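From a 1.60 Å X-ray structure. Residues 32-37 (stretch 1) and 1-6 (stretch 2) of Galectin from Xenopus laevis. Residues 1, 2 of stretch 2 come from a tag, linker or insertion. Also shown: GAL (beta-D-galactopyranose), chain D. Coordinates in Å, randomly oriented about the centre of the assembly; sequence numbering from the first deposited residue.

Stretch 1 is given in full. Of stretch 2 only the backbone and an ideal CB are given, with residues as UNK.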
# COMPACT_ATOMS: atom_id res chain seq x y z
N THR B 32 22.15 -9.43 -11.04
CA THR B 32 22.55 -8.21 -11.72
C THR B 32 23.75 -7.57 -11.09
O THR B 32 24.07 -7.81 -9.90
CB THR B 32 21.40 -7.19 -11.70
OG1 THR B 32 21.67 -6.17 -12.67
CG2 THR B 32 21.27 -6.56 -10.33
N ASN B 33 24.50 -6.77 -11.88
CA ASN B 33 25.65 -6.12 -11.31
C ASN B 33 25.36 -4.84 -10.50
O ASN B 33 26.16 -4.36 -9.77
CB ASN B 33 26.74 -5.91 -12.36
CG ASN B 33 26.32 -5.05 -13.52
OD1 ASN B 33 25.20 -4.51 -13.62
ND2 ASN B 33 27.21 -5.00 -14.51
N ARG B 34 24.21 -4.22 -10.80
CA ARG B 34 23.88 -2.92 -10.24
C ARG B 34 22.44 -2.62 -10.68
O ARG B 34 21.91 -3.21 -11.66
CB ARG B 34 24.84 -1.83 -10.72
CG ARG B 34 24.68 -1.44 -12.17
CD ARG B 34 25.68 -0.38 -12.49
NE ARG B 34 25.63 0.06 -13.87
CZ ARG B 34 25.57 1.30 -14.27
NH1 ARG B 34 25.58 2.38 -13.47
NH2 ARG B 34 25.58 1.50 -15.62
N PHE B 35 21.82 -1.70 -9.92
CA PHE B 35 20.49 -1.18 -10.28
C PHE B 35 20.40 0.26 -9.92
O PHE B 35 21.19 0.82 -9.15
CB PHE B 35 19.37 -2.02 -9.65
CG PHE B 35 19.11 -1.78 -8.17
CD1 PHE B 35 19.85 -2.41 -7.23
CD2 PHE B 35 18.12 -0.91 -7.79
CE1 PHE B 35 19.58 -2.22 -5.85
CE2 PHE B 35 17.86 -0.64 -6.46
CZ PHE B 35 18.59 -1.29 -5.51
N ALA B 36 19.44 1.00 -10.44
CA ALA B 36 19.33 2.40 -10.14
C ALA B 36 17.91 2.87 -10.10
O ALA B 36 17.06 2.35 -10.90
CB ALA B 36 20.07 3.26 -11.18
N VAL B 37 17.69 3.87 -9.26
CA VAL B 37 16.47 4.70 -9.29
C VAL B 37 16.94 6.13 -9.44
O VAL B 37 17.82 6.63 -8.75
CB VAL B 37 15.62 4.58 -7.99
CG1 VAL B 37 14.38 5.46 -8.14
CG2 VAL B 37 15.20 3.16 -7.76
N UNK B 1 25.17 -4.15 -23.63
CA UNK B 1 26.06 -5.06 -22.84
C UNK B 1 25.93 -4.82 -21.33
O UNK B 1 25.25 -3.87 -20.91
CB UNK B 1 27.52 -4.87 -23.26
N UNK B 2 26.64 -5.60 -20.53
CA UNK B 2 26.36 -5.65 -19.08
C UNK B 2 26.83 -4.39 -18.32
O UNK B 2 26.47 -4.15 -17.15
CB UNK B 2 27.03 -6.88 -18.47
N UNK B 3 27.64 -3.54 -18.97
CA UNK B 3 27.96 -2.22 -18.34
C UNK B 3 26.75 -1.27 -18.35
O UNK B 3 26.75 -0.28 -17.59
CB UNK B 3 29.13 -1.55 -19.07
N UNK B 4 25.75 -1.61 -19.17
CA UNK B 4 24.51 -0.86 -19.26
C UNK B 4 23.49 -1.70 -18.46
O UNK B 4 23.42 -2.91 -18.55
CB UNK B 4 24.08 -0.63 -20.71
N UNK B 5 22.62 -0.97 -17.77
CA UNK B 5 21.47 -1.58 -17.16
C UNK B 5 20.31 -1.69 -18.17
O UNK B 5 20.25 -0.90 -19.13
CB UNK B 5 21.05 -0.78 -15.93
N UNK B 6 19.43 -2.67 -17.97
CA UNK B 6 18.18 -2.76 -18.70
C UNK B 6 17.22 -1.63 -18.20
O UNK B 6 17.00 -1.48 -16.99
CB UNK B 6 17.56 -4.15 -18.52
C1 GAL D . 29.14 5.72 -14.54
C2 GAL D . 28.11 4.74 -15.02
C3 GAL D . 26.75 5.39 -15.10
C4 GAL D . 26.44 6.08 -13.77
C5 GAL D . 27.61 7.02 -13.42
C6 GAL D . 27.35 7.68 -12.08
O2 GAL D . 28.49 4.35 -16.36
O3 GAL D . 25.77 4.50 -15.56
O4 GAL D . 26.16 5.09 -12.75
O5 GAL D . 28.79 6.23 -13.29
O6 GAL D . 28.44 8.50 -11.66

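Position 1 opens a type I beta turn that closes at position 4, where the backbone nitrogen donates to the carbonyl O of position 1 at 2.9 Å. An ideal CB here has nothing of stretch 1 within 5.5 Å, so almost any residue would fit. The deposited residue is Gly 1, from the expression tag.

At position 2 (phi/psi -73/-13) the CA-to-CB bond points sideways, and the ideal CB lies 4.4 Å from Asn 33 ND2. What stretch 1 addresses is the main chain: Asn 33 ND2 donates to the carbonyl O of position 2 at 2.9 Å, with an N-H...O angle of 163°. Because that bond needs no particular side chain, small or polar residues would suit, as would longer ones directed into open space. The residue is Ser 2, also from the tag; its chi1 is p.

Position 3 (-71/-15) directs CB away, with no stretch 1 atom within 5.5 Å of it. Again the carbonyl does the work, its O accepting from Arg 34 NH2 at 2.9 Å and 146°, near the guanidinium plane. The same NH2 donates to GAL O3 at 3.0 Å, so this backbone oxygen helps hold a sugar-binding arginine. Many side chains are compatible; the deposited one is Met 3, an m, m, m rotamer whose nearest approach to stretch 1 is SD to Asn 33 ND2, 5.0 Å.

Position 4 (-102/143) leaves the turn with CB pointing away, which favours no specific partner; polar residues would be comfortable. It is Asp 4, whose carboxylate makes no contact with stretch 1. A water lies 2.9 Å from Asp 4 O and 3.2 Å from Asn 33 OD1 and can donate to either.

Position 5 (-85/153) is the one whose side chain is directed into stretch 1. Its CB points toward it, 5.0 Å from Arg 34 O in ideal form, leaving space for a chain to extend between the guanidinium and the methyl of Ala 36. A flexible, unbranched apolar residue would suit well; leucine or isoleucine is conceivable, with less reach. Stretch 1 covers 100 Å² of Met 5 (m, t, m): its CG sits over one face of the guanidinium, 3.7 Å from Arg 34 NE, its SD is 3.9 Å from Phe 35 C, and its CE packs 3.8 Å from Ala 36 CB.

Position 6 (-72/127) has an ideal CB beyond reach of stretch 1, which therefore sets no preference; most residues, polar and charged ones included, would be acceptable. Glu 6 extends without touching it.

Stretch 2 1-6: GSMDME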
# COMPACT_ATOMS: atom_id res chain seq x y z
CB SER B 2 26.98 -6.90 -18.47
OG SER B 2 28.36 -6.96 -18.74
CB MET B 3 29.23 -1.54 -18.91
CG MET B 3 30.46 -2.36 -18.64
SD MET B 3 30.79 -2.45 -16.86
CE MET B 3 31.83 -0.97 -16.81
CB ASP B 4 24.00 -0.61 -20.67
CG ASP B 4 24.47 0.68 -21.22
OD1 ASP B 4 24.26 1.72 -20.56
OD2 ASP B 4 25.09 0.67 -22.30
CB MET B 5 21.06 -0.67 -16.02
CG MET B 5 22.15 -0.55 -14.92
SD MET B 5 21.75 0.52 -13.53
CE MET B 5 21.84 2.12 -14.37
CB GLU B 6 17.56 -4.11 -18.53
CG GLU B 6 16.21 -4.22 -19.24
CD GLU B 6 15.46 -5.49 -18.90
OE1 GLU B 6 15.48 -6.44 -19.72
OE2 GLU B 6 14.81 -5.50 -17.81
O HOH W 1 23.33 -4.67 -16.27
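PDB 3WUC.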